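Local coordinates for protein transketolase (Campylobacter jejuni, PDB 3L84) that belongs to the transketolase family of thiamine-diphosphate-binding enzymes and forms a dimer of three-domain subunits, at residues A[339-343]-A[367-371]; A[358-364]-A[383-389]; A[409-415]-A[435-441]; A[479-483]-A[494-498]. All coordinates share one frame; numbering follows the deposited sequence.

Interaction 1 (A[339-343]-A[367-371]); sequences ATRDS and PSNKT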
# COMPACT_ATOMS: atom_id res chain seq x y z
N ALA A 339 15.90 -2.29 23.50
CA ALA A 339 15.09 -1.88 22.38
C ALA A 339 13.82 -2.75 22.38
O ALA A 339 13.90 -3.97 22.59
CB ALA A 339 15.85 -2.12 21.09
N THR A 340 12.65 -2.16 22.09
CA THR A 340 11.44 -2.98 22.15
C THR A 340 11.37 -3.97 20.98
O THR A 340 10.66 -4.95 21.08
CB THR A 340 10.20 -2.14 22.31
OG1 THR A 340 10.16 -1.13 21.31
CG2 THR A 340 10.14 -1.53 23.74
N ARG A 341 12.15 -3.83 19.91
CA ARG A 341 12.22 -4.92 18.94
C ARG A 341 12.78 -6.19 19.62
O ARG A 341 12.40 -7.31 19.25
CB ARG A 341 13.06 -4.58 17.70
CG ARG A 341 14.52 -4.29 17.91
CD ARG A 341 15.20 -4.10 16.60
NE ARG A 341 16.58 -3.60 16.74
CZ ARG A 341 17.52 -3.67 15.81
NH1 ARG A 341 17.35 -4.34 14.68
NH2 ARG A 341 18.70 -3.09 16.05
N ASP A 342 13.72 -6.03 20.55
CA ASP A 342 14.37 -7.13 21.23
C ASP A 342 13.49 -7.75 22.30
O ASP A 342 13.39 -8.98 22.37
CB ASP A 342 15.71 -6.67 21.83
CG ASP A 342 16.73 -6.33 20.79
OD1 ASP A 342 16.73 -6.93 19.70
OD2 ASP A 342 17.61 -5.48 21.06
N SER A 343 12.83 -6.95 23.14
CA SER A 343 11.85 -7.53 24.05
C SER A 343 10.79 -8.27 23.24
O SER A 343 10.39 -9.38 23.60
CB SER A 343 11.21 -6.49 24.96
OG SER A 343 10.64 -5.41 24.23
N PRO A 367 16.36 -10.61 10.57
CA PRO A 367 17.44 -10.24 11.47
C PRO A 367 17.26 -8.86 12.08
O PRO A 367 17.74 -8.62 13.18
CB PRO A 367 18.68 -10.27 10.53
CG PRO A 367 18.31 -11.27 9.50
CD PRO A 367 16.86 -11.02 9.24
N SER A 368 16.63 -7.95 11.35
CA SER A 368 16.38 -6.58 11.83
C SER A 368 15.10 -6.47 12.64
O SER A 368 15.06 -5.69 13.58
CB SER A 368 16.27 -5.62 10.65
OG SER A 368 17.47 -5.57 9.91
N ASN A 369 14.06 -7.22 12.29
CA ASN A 369 12.80 -7.20 13.04
C ASN A 369 12.87 -8.05 14.31
O ASN A 369 11.96 -7.97 15.13
CB ASN A 369 11.63 -7.70 12.21
CG ASN A 369 11.29 -6.87 10.98
OD1 ASN A 369 11.57 -5.63 10.91
ND2 ASN A 369 10.67 -7.49 10.04
N LYS A 370 13.90 -8.88 14.43
CA LYS A 370 14.12 -9.80 15.56
C LYS A 370 13.02 -10.83 15.71
O LYS A 370 12.61 -11.21 16.84
CB LYS A 370 14.34 -9.04 16.86
CG LYS A 370 15.49 -8.04 16.80
CD LYS A 370 16.81 -8.68 16.47
CE LYS A 370 17.96 -7.67 16.41
NZ LYS A 370 18.67 -7.65 17.71
N THR A 371 12.56 -11.38 14.59
CA THR A 371 11.44 -12.30 14.57
C THR A 371 11.82 -13.77 14.45
O THR A 371 10.94 -14.62 14.50
CB THR A 371 10.49 -11.94 13.39
OG1 THR A 371 11.26 -11.76 12.18
CG2 THR A 371 9.78 -10.64 13.70
O HOH W 1 10.31 -8.00 17.38
O HOH W 2 19.15 -4.57 12.49
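Lys370 lies across the first turn of helix 340-354 and meets both Arg341 and Asp342. Lys370 CB sits 3.5 Å from Arg341 O. CG then passes between the two side chains, closer to OD1 of Asp342 than to CD of Arg341. A bend at chi2 (-59°) folds the chain back along OD1 of Asp342, with CD and CE both running beside that oxygen. Lys370 CE also lies over one face of the Arg341 guanidinium, 3.8 Å from Arg341 NH1, toward the rim of the group. At the tip, Lys370 NZ makes a salt bridge of 2.9 Å to Asp342 OD1, on the syn side of the carboxylate and 17° out of its plane. This carboxylate probably offsets the like charges of Lys370 and Arg341. Lys370, with positive phi, is where the backbone leaves helical angles after the short helix 366-369, so the contact joins that helix to the start of helix 340-354 in the pyrimidine-binding domain of the transketolase fold. Arg341 in turn reaches the short helix: its extended chain carries Arg341 NH1 to Ser368 O at 2.9 Å, in the carbonyl plane on a lone pair and in the guanidinium plane. One water accepts from Arg341 NH1 and lies 3.2 Å from Ser368 OG; another bridges Arg341 O and Asn369 O. Asn369 OD1 bonds Thr440 OG1 on strand 436-440.

Interaction 2 (A[358-364]-A[383-389]); sequences FLGGSAD and KNIHFGI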
# COMPACT_ATOMS: atom_id res chain seq x y z
N PHE A 358 1.02 -20.96 16.87
CA PHE A 358 1.61 -19.63 16.71
C PHE A 358 2.81 -19.69 15.78
O PHE A 358 3.74 -20.42 16.03
CB PHE A 358 1.99 -19.08 18.07
CG PHE A 358 2.40 -17.65 18.07
CD1 PHE A 358 1.47 -16.63 18.29
CD2 PHE A 358 3.72 -17.29 17.85
CE1 PHE A 358 1.85 -15.30 18.30
CE2 PHE A 358 4.11 -15.94 17.88
CZ PHE A 358 3.17 -14.96 18.09
N LEU A 359 2.80 -18.90 14.71
CA LEU A 359 3.88 -18.93 13.72
C LEU A 359 3.80 -17.64 12.92
O LEU A 359 2.90 -16.84 13.08
CB LEU A 359 3.79 -20.17 12.82
CG LEU A 359 2.80 -20.14 11.62
CD1 LEU A 359 2.89 -21.49 10.84
CD2 LEU A 359 1.37 -19.83 11.97
N GLY A 360 4.79 -17.43 12.07
CA GLY A 360 4.78 -16.23 11.24
C GLY A 360 6.14 -15.97 10.68
O GLY A 360 7.01 -16.84 10.63
N GLY A 361 6.34 -14.73 10.27
CA GLY A 361 7.62 -14.37 9.70
C GLY A 361 7.67 -12.94 9.28
O GLY A 361 6.77 -12.14 9.61
N SER A 362 8.74 -12.63 8.56
CA SER A 362 9.05 -11.27 8.12
C SER A 362 9.18 -11.26 6.61
O SER A 362 9.45 -12.27 5.94
CB SER A 362 10.40 -10.88 8.76
OG SER A 362 10.84 -9.59 8.31
N ALA A 363 9.01 -10.06 6.05
CA ALA A 363 9.24 -9.82 4.64
C ALA A 363 10.71 -9.52 4.38
O ALA A 363 11.12 -8.37 4.16
CB ALA A 363 8.31 -8.67 4.11
N ASP A 364 11.53 -10.55 4.50
CA ASP A 364 12.97 -10.51 4.33
C ASP A 364 13.68 -9.58 5.29
O ASP A 364 14.67 -8.96 4.92
CB ASP A 364 13.41 -10.14 2.91
CG ASP A 364 14.88 -10.49 2.62
OD1 ASP A 364 15.29 -11.61 2.96
OD2 ASP A 364 15.61 -9.64 2.05
N LYS A 383 8.30 -23.41 11.99
CA LYS A 383 7.43 -22.28 12.24
C LYS A 383 7.81 -20.97 11.55
O LYS A 383 6.97 -20.09 11.45
CB LYS A 383 7.40 -21.96 13.74
CG LYS A 383 6.64 -22.96 14.59
CD LYS A 383 6.51 -22.36 15.98
CE LYS A 383 5.74 -23.19 16.94
NZ LYS A 383 4.38 -22.80 17.33
N ASN A 384 9.06 -20.81 11.15
CA ASN A 384 9.52 -19.56 10.56
C ASN A 384 9.17 -19.51 9.08
O ASN A 384 9.60 -20.37 8.32
CB ASN A 384 11.04 -19.41 10.73
CG ASN A 384 11.45 -19.24 12.16
OD1 ASN A 384 11.26 -18.15 12.71
ND2 ASN A 384 12.05 -20.25 12.76
N ILE A 385 8.36 -18.54 8.67
CA ILE A 385 8.03 -18.31 7.28
C ILE A 385 8.88 -17.22 6.68
O ILE A 385 8.99 -16.16 7.26
CB ILE A 385 6.55 -18.02 7.09
CG1 ILE A 385 5.71 -19.13 7.72
CG2 ILE A 385 6.21 -17.86 5.58
CD1 ILE A 385 4.20 -18.83 7.79
N HIS A 386 9.48 -17.49 5.53
CA HIS A 386 10.32 -16.55 4.80
C HIS A 386 9.47 -15.98 3.67
O HIS A 386 9.36 -16.56 2.59
CB HIS A 386 11.58 -17.26 4.33
CG HIS A 386 12.42 -17.72 5.47
ND1 HIS A 386 12.47 -19.02 5.93
CD2 HIS A 386 13.14 -16.98 6.35
CE1 HIS A 386 13.24 -19.06 7.02
NE2 HIS A 386 13.67 -17.84 7.28
N PHE A 387 8.85 -14.84 3.92
CA PHE A 387 7.91 -14.28 2.94
C PHE A 387 8.58 -13.65 1.74
O PHE A 387 7.93 -13.39 0.72
CB PHE A 387 6.98 -13.29 3.62
CG PHE A 387 5.95 -13.95 4.49
CD1 PHE A 387 4.81 -14.50 3.93
CD2 PHE A 387 6.09 -13.99 5.87
CE1 PHE A 387 3.86 -15.08 4.75
CE2 PHE A 387 5.16 -14.58 6.66
CZ PHE A 387 4.04 -15.14 6.10
N GLY A 388 9.87 -13.39 1.84
CA GLY A 388 10.55 -12.62 0.84
C GLY A 388 10.15 -11.15 0.91
O GLY A 388 9.53 -10.70 1.87
N ILE A 389 10.49 -10.39 -0.13
CA ILE A 389 10.27 -8.94 -0.15
C ILE A 389 8.87 -8.72 -0.73
O ILE A 389 8.68 -8.22 -1.84
CB ILE A 389 11.37 -8.16 -0.85
CG1 ILE A 389 12.77 -8.55 -0.33
CG2 ILE A 389 11.16 -6.66 -0.61
CD1 ILE A 389 13.42 -9.82 -0.95
O HOH W 3 11.02 -14.41 8.17
O HOH W 4 11.89 -13.72 3.80
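Gly360 and Ile385 form the firm centre of this parallel strand pair: Ile385 N donates to Gly360 O at 2.9 Å, nearly straight at 174° although the donor stands above the carbonyl plane. Beside it the backbones pack closely at Gly361, which has no side chain: Gly361 CA comes within 3.3 Å of Ile385 O in a CA-H...O contact. Phe387 brings its ring edge to the same place, CE2 lying 3.8 Å from Gly361 N, while Ile385 CG2 sits over the centre of one ring face. At the start of the pair, Lys383 keeps an extended chain as far as CE and bends at chi4 (-106°), which turns NZ onto Phe358 O at 2.8 Å; the same NZ also donates to Ala352 O.

Elsewhere the pairing is slacker. The bonds from Gly360 N to Lys383 O and from Phe387 N to Ser362 O are weak, and water enters the gap: one molecule accepts from Ser362 N and bridges to Ile385 O, another accepts from Gly388 N. Beyond the waters the contact closes again: Asp364 CB packs on Ile389 CG1, and the carboxylate bonds Ser185, Ile186 and Glu187 of the second subunit.

Strand 384-386, an edge strand of the sheet within this chain, sets Ile385 against Met128 of helix 118-137; with strand 358-362 and helix 366-369 it makes a beta-alpha-beta unit of the pyrimidine-binding domain. Strand 358-362 bonds on its other side to strand 408-414, while Phe387 packs on helix 391-404 and Phe358 on helix 340-354.

Interaction 3 (A[409-415]-A[435-441]); sequences PFSATFF and HFFIFTH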
# COMPACT_ATOMS: atom_id res chain seq x y z
N PRO A 409 -1.19 -16.20 13.49
CA PRO A 409 -0.06 -15.74 12.68
C PRO A 409 0.40 -14.34 13.02
O PRO A 409 -0.37 -13.48 13.46
CB PRO A 409 -0.63 -15.75 11.28
CG PRO A 409 -2.04 -15.30 11.49
CD PRO A 409 -2.46 -15.96 12.79
N PHE A 410 1.69 -14.09 12.75
CA PHE A 410 2.23 -12.73 12.78
C PHE A 410 2.96 -12.41 11.50
O PHE A 410 3.59 -13.25 10.87
CB PHE A 410 3.15 -12.46 14.02
CG PHE A 410 4.47 -13.18 14.01
CD1 PHE A 410 5.58 -12.64 13.33
CD2 PHE A 410 4.60 -14.41 14.62
CE1 PHE A 410 6.79 -13.32 13.33
CE2 PHE A 410 5.82 -15.09 14.61
CZ PHE A 410 6.90 -14.53 13.96
N SER A 411 2.81 -11.14 11.08
CA SER A 411 3.45 -10.53 9.91
C SER A 411 4.39 -9.46 10.39
O SER A 411 3.99 -8.63 11.21
CB SER A 411 2.41 -9.85 9.00
OG SER A 411 1.45 -10.79 8.52
N ALA A 412 5.63 -9.41 9.88
CA ALA A 412 6.63 -8.45 10.35
C ALA A 412 7.29 -7.72 9.22
O ALA A 412 7.66 -8.31 8.20
CB ALA A 412 7.67 -9.15 11.25
N THR A 413 7.52 -6.43 9.44
CA THR A 413 8.35 -5.60 8.58
C THR A 413 8.71 -4.32 9.33
O THR A 413 8.33 -4.13 10.51
CB THR A 413 7.64 -5.29 7.22
OG1 THR A 413 8.54 -4.56 6.36
CG2 THR A 413 6.33 -4.49 7.39
N PHE A 414 9.47 -3.45 8.70
CA PHE A 414 9.69 -2.13 9.27
C PHE A 414 8.39 -1.36 9.25
O PHE A 414 7.57 -1.47 8.30
CB PHE A 414 10.68 -1.32 8.43
CG PHE A 414 12.13 -1.81 8.45
CD1 PHE A 414 12.68 -2.43 9.54
CD2 PHE A 414 12.95 -1.58 7.33
CE1 PHE A 414 14.01 -2.85 9.54
CE2 PHE A 414 14.29 -1.99 7.36
CZ PHE A 414 14.80 -2.60 8.45
N PHE A 415 8.20 -0.48 10.23
CA PHE A 415 6.96 0.30 10.30
C PHE A 415 6.76 1.15 9.05
O PHE A 415 5.63 1.33 8.60
CB PHE A 415 7.00 1.17 11.57
CG PHE A 415 5.68 1.81 11.98
CD1 PHE A 415 4.45 1.20 11.73
CD2 PHE A 415 5.70 3.00 12.70
CE1 PHE A 415 3.27 1.79 12.20
CE2 PHE A 415 4.53 3.56 13.16
CZ PHE A 415 3.35 2.97 12.90
N HIS A 435 -4.71 -11.63 14.07
CA HIS A 435 -3.53 -11.56 13.20
C HIS A 435 -2.71 -10.41 13.77
O HIS A 435 -3.25 -9.32 14.03
CB HIS A 435 -3.97 -11.27 11.77
CG HIS A 435 -2.88 -11.06 10.75
ND1 HIS A 435 -3.17 -10.86 9.42
CD2 HIS A 435 -1.53 -11.00 10.85
CE1 HIS A 435 -2.04 -10.66 8.74
NE2 HIS A 435 -1.03 -10.75 9.60
N PHE A 436 -1.45 -10.69 14.10
CA PHE A 436 -0.60 -9.71 14.80
C PHE A 436 0.43 -9.13 13.85
O PHE A 436 1.06 -9.85 13.09
CB PHE A 436 0.07 -10.42 15.99
CG PHE A 436 -0.91 -11.20 16.83
CD1 PHE A 436 -1.82 -10.55 17.61
CD2 PHE A 436 -0.97 -12.56 16.76
CE1 PHE A 436 -2.75 -11.24 18.31
CE2 PHE A 436 -1.92 -13.27 17.49
CZ PHE A 436 -2.83 -12.61 18.22
N PHE A 437 0.58 -7.82 13.89
CA PHE A 437 1.46 -7.09 13.00
C PHE A 437 2.62 -6.53 13.79
O PHE A 437 2.41 -5.83 14.79
CB PHE A 437 0.68 -5.95 12.27
CG PHE A 437 -0.38 -6.46 11.31
CD1 PHE A 437 -0.10 -6.54 9.95
CD2 PHE A 437 -1.60 -6.91 11.76
CE1 PHE A 437 -1.06 -7.04 9.07
CE2 PHE A 437 -2.53 -7.41 10.87
CZ PHE A 437 -2.24 -7.47 9.55
N ILE A 438 3.83 -6.83 13.36
CA ILE A 438 5.06 -6.52 14.11
C ILE A 438 5.79 -5.49 13.26
O ILE A 438 6.26 -5.80 12.16
CB ILE A 438 5.93 -7.78 14.32
CG1 ILE A 438 5.16 -8.97 14.91
CG2 ILE A 438 7.18 -7.44 15.12
CD1 ILE A 438 4.40 -8.71 16.10
N PHE A 439 5.90 -4.26 13.77
CA PHE A 439 6.48 -3.15 13.03
C PHE A 439 7.64 -2.58 13.82
O PHE A 439 7.41 -1.81 14.76
CB PHE A 439 5.44 -2.07 12.77
CG PHE A 439 4.25 -2.49 11.93
CD1 PHE A 439 4.38 -3.25 10.79
CD2 PHE A 439 2.99 -2.04 12.27
CE1 PHE A 439 3.26 -3.56 10.02
CE2 PHE A 439 1.88 -2.35 11.50
CZ PHE A 439 2.01 -3.11 10.40
N THR A 440 8.87 -2.85 13.41
CA THR A 440 10.02 -2.33 14.10
C THR A 440 10.53 -1.08 13.40
O THR A 440 9.98 -0.64 12.37
CB THR A 440 11.15 -3.36 14.24
OG1 THR A 440 11.80 -3.57 12.99
CG2 THR A 440 10.60 -4.69 14.77
N HIS A 441 11.52 -0.43 13.96
CA HIS A 441 12.15 0.74 13.35
C HIS A 441 11.13 1.85 13.25
O HIS A 441 10.86 2.43 12.20
CB HIS A 441 12.78 0.37 12.01
CG HIS A 441 13.96 -0.54 12.15
ND1 HIS A 441 13.89 -1.78 12.74
CD2 HIS A 441 15.25 -0.36 11.78
CE1 HIS A 441 15.10 -2.33 12.73
NE2 HIS A 441 15.94 -1.48 12.17
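Phe414 and His441 meet obliquely where the two strands end, CE1 of Phe414 standing over the centre of the imidazole face at 3.4 Å from His441 ND1. The ring planes are 41° apart. Thr440 OG1 lies at the edge of the Phe414 ring, near its plane, and accepts from His441 ND1 at 2.8 Å, a bond that helps fix the imidazole's rotation. Near the same end, the Phe415 and Phe439 rings run nearly parallel but are slid apart, so that Phe415 CD1 approaches Phe439 CB at 3.6 Å.

At the opposite end, Phe437 CZ covers one face of His435, toward the rim. With CG anti to the backbone N (chi1 176°) the imidazole reaches forward and across to the neighbouring strand, where His435 NE2 donates to Ser411 OG at 2.7 Å, in the ring plane. The same hydroxyl also bonds Asn398 OD1, while His435 ND1 bonds Asn399 OD1, tying both polar ends to helix 391-404. On the other face of the sheet, Ala412 CB rests 3.8 Å from Ile438 CB, and Phe410 adds its CD1 against Ile438 CG1.

Six backbone bonds connect the strands in parallel register, from Phe436 N to Pro409 O through to Phe415 N to Thr440 O. With helix 418-431 as the crossover, they form a beta-alpha-beta unit in the middle of the pyrimidine-binding domain's parallel sheet, the thiamine-diphosphate-binding fold of the family.

Interaction 4 (A[479-483]-A[494-498]); sequences NVKAW and AFVLS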
# COMPACT_ATOMS: atom_id res chain seq x y z
N ASN A 479 5.52 -4.13 26.77
CA ASN A 479 5.43 -5.00 25.61
C ASN A 479 4.73 -6.33 25.94
O ASN A 479 3.91 -6.83 25.17
CB ASN A 479 6.85 -5.21 25.04
CG ASN A 479 6.92 -5.83 23.66
OD1 ASN A 479 5.90 -6.21 22.98
ND2 ASN A 479 8.11 -5.90 23.19
N VAL A 480 5.03 -6.89 27.12
CA VAL A 480 4.39 -8.10 27.61
C VAL A 480 2.90 -7.82 27.88
O VAL A 480 2.04 -8.62 27.46
CB VAL A 480 5.07 -8.62 28.91
CG1 VAL A 480 4.15 -9.60 29.63
CG2 VAL A 480 6.40 -9.19 28.55
N LYS A 481 2.59 -6.75 28.61
CA LYS A 481 1.20 -6.45 28.93
C LYS A 481 0.37 -6.24 27.65
O LYS A 481 -0.80 -6.64 27.59
CB LYS A 481 1.11 -5.24 29.87
CG LYS A 481 1.66 -5.53 31.25
CD LYS A 481 1.79 -4.24 32.06
CE LYS A 481 2.27 -4.44 33.49
NZ LYS A 481 2.54 -3.08 34.09
N ALA A 482 1.00 -5.64 26.63
CA ALA A 482 0.35 -5.43 25.35
C ALA A 482 -0.01 -6.77 24.71
O ALA A 482 -1.10 -6.93 24.20
CB ALA A 482 1.24 -4.64 24.40
N TRP A 483 0.92 -7.74 24.71
CA TRP A 483 0.62 -9.07 24.18
C TRP A 483 -0.51 -9.75 24.95
O TRP A 483 -1.35 -10.42 24.35
CB TRP A 483 1.87 -9.93 24.17
CG TRP A 483 2.63 -9.81 22.88
CD1 TRP A 483 3.78 -9.11 22.65
CD2 TRP A 483 2.24 -10.39 21.63
NE1 TRP A 483 4.14 -9.26 21.33
CE2 TRP A 483 3.21 -10.01 20.68
CE3 TRP A 483 1.15 -11.15 21.21
CZ2 TRP A 483 3.15 -10.42 19.35
CZ3 TRP A 483 1.08 -11.55 19.89
CH2 TRP A 483 2.07 -11.18 18.96
N ALA A 494 -1.35 -4.22 16.23
CA ALA A 494 -0.04 -3.90 15.76
C ALA A 494 0.86 -3.57 16.94
O ALA A 494 0.41 -2.99 17.93
CB ALA A 494 -0.07 -2.70 14.81
N PHE A 495 2.13 -3.93 16.83
CA PHE A 495 3.18 -3.64 17.80
C PHE A 495 4.20 -2.75 17.11
O PHE A 495 4.83 -3.15 16.13
CB PHE A 495 3.80 -4.94 18.29
CG PHE A 495 2.84 -5.80 19.05
CD1 PHE A 495 2.74 -5.71 20.43
CD2 PHE A 495 1.99 -6.62 18.40
CE1 PHE A 495 1.83 -6.53 21.12
CE2 PHE A 495 1.08 -7.39 19.09
CZ PHE A 495 1.00 -7.34 20.44
N VAL A 496 4.34 -1.53 17.63
CA VAL A 496 5.20 -0.50 17.06
C VAL A 496 6.43 -0.38 17.97
O VAL A 496 6.30 0.01 19.14
CB VAL A 496 4.43 0.80 16.93
CG1 VAL A 496 5.34 1.99 16.47
CG2 VAL A 496 3.22 0.67 16.00
N LEU A 497 7.57 -0.80 17.43
CA LEU A 497 8.72 -1.18 18.23
C LEU A 497 9.98 -0.41 17.79
O LEU A 497 10.16 -0.12 16.60
CB LEU A 497 8.95 -2.68 18.08
CG LEU A 497 7.73 -3.54 18.47
CD1 LEU A 497 7.88 -4.93 17.89
CD2 LEU A 497 7.47 -3.52 19.95
N SER A 498 10.87 -0.12 18.74
CA SER A 498 12.06 0.66 18.47
C SER A 498 13.23 -0.15 17.97
O SER A 498 13.40 -1.33 18.34
CB SER A 498 12.50 1.42 19.72
OG SER A 498 13.05 0.55 20.70
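The CB of Phe495 points toward helix 476-488, and CG anti to the carbonyl carbon (chi1 -65°) lays the ring against one face of the Trp483 indole. The two form an offset stack: the phenyl ring and the five-membered ring of the indole have centroids 4.0 Å apart and planes inclined by 13°. Phe495 CZ lies over the indole, 3.5 Å from Trp483 CE2, while Phe495 CE1 lies near Trp483 CD1 and NE1 at 3.6 Å. One turn of the helix supplies the other neighbours. Ala482 points its CB to Phe495 CE1 at 3.8 Å, approaching the ring obliquely.

The Asn479 and Phe495 side chains cross at about a right angle, amide and ring planes 41° apart, with Asn479 OD1 4.1 Å from Phe495 CD1 and Asn479 ND2 4.1 Å from Leu497 CD2. These are packing distances; the polar atoms bond elsewhere, ND2 to Ser343 OG and OD1 to Asn344 ND2, both on helix 340-354. Trp483 continues the aromatic packing to Phe436, and Phe495 rests on Ile438 of the adjoining strand.

The helix and strand run nearly antiparallel as parts of the beta-alpha-beta unit 469-471, 476-488, 493-496. No hydrogen bond spans the two segments, so helix and sheet are held here by ring stacking and apolar packing, while the buried amide of Asn479 spends its polarity on a second helix.

All four interactions lie in the pyrimidine-binding domain and follow the chain in series, except that the segments of interactions 1 and 2 alternate. Interactions 2 and 3 are strand pairs of one parallel sheet, about 10 Å apart between centres and joined where strands 358-362 and 408-414 bond. Interaction 4, about 10 Å from interaction 3, packs helix 476-488 on the same sheet, whose strands 436-440 and 493-496 are neighbours. Interaction 1 lies about 10 Å from interaction 3 and 11 Å from interaction 4, with side-chain bonds to both. From the strand pair whose C-terminal end meets the second subunit, the four contacts form a continuous series across one sheet and the helices on it.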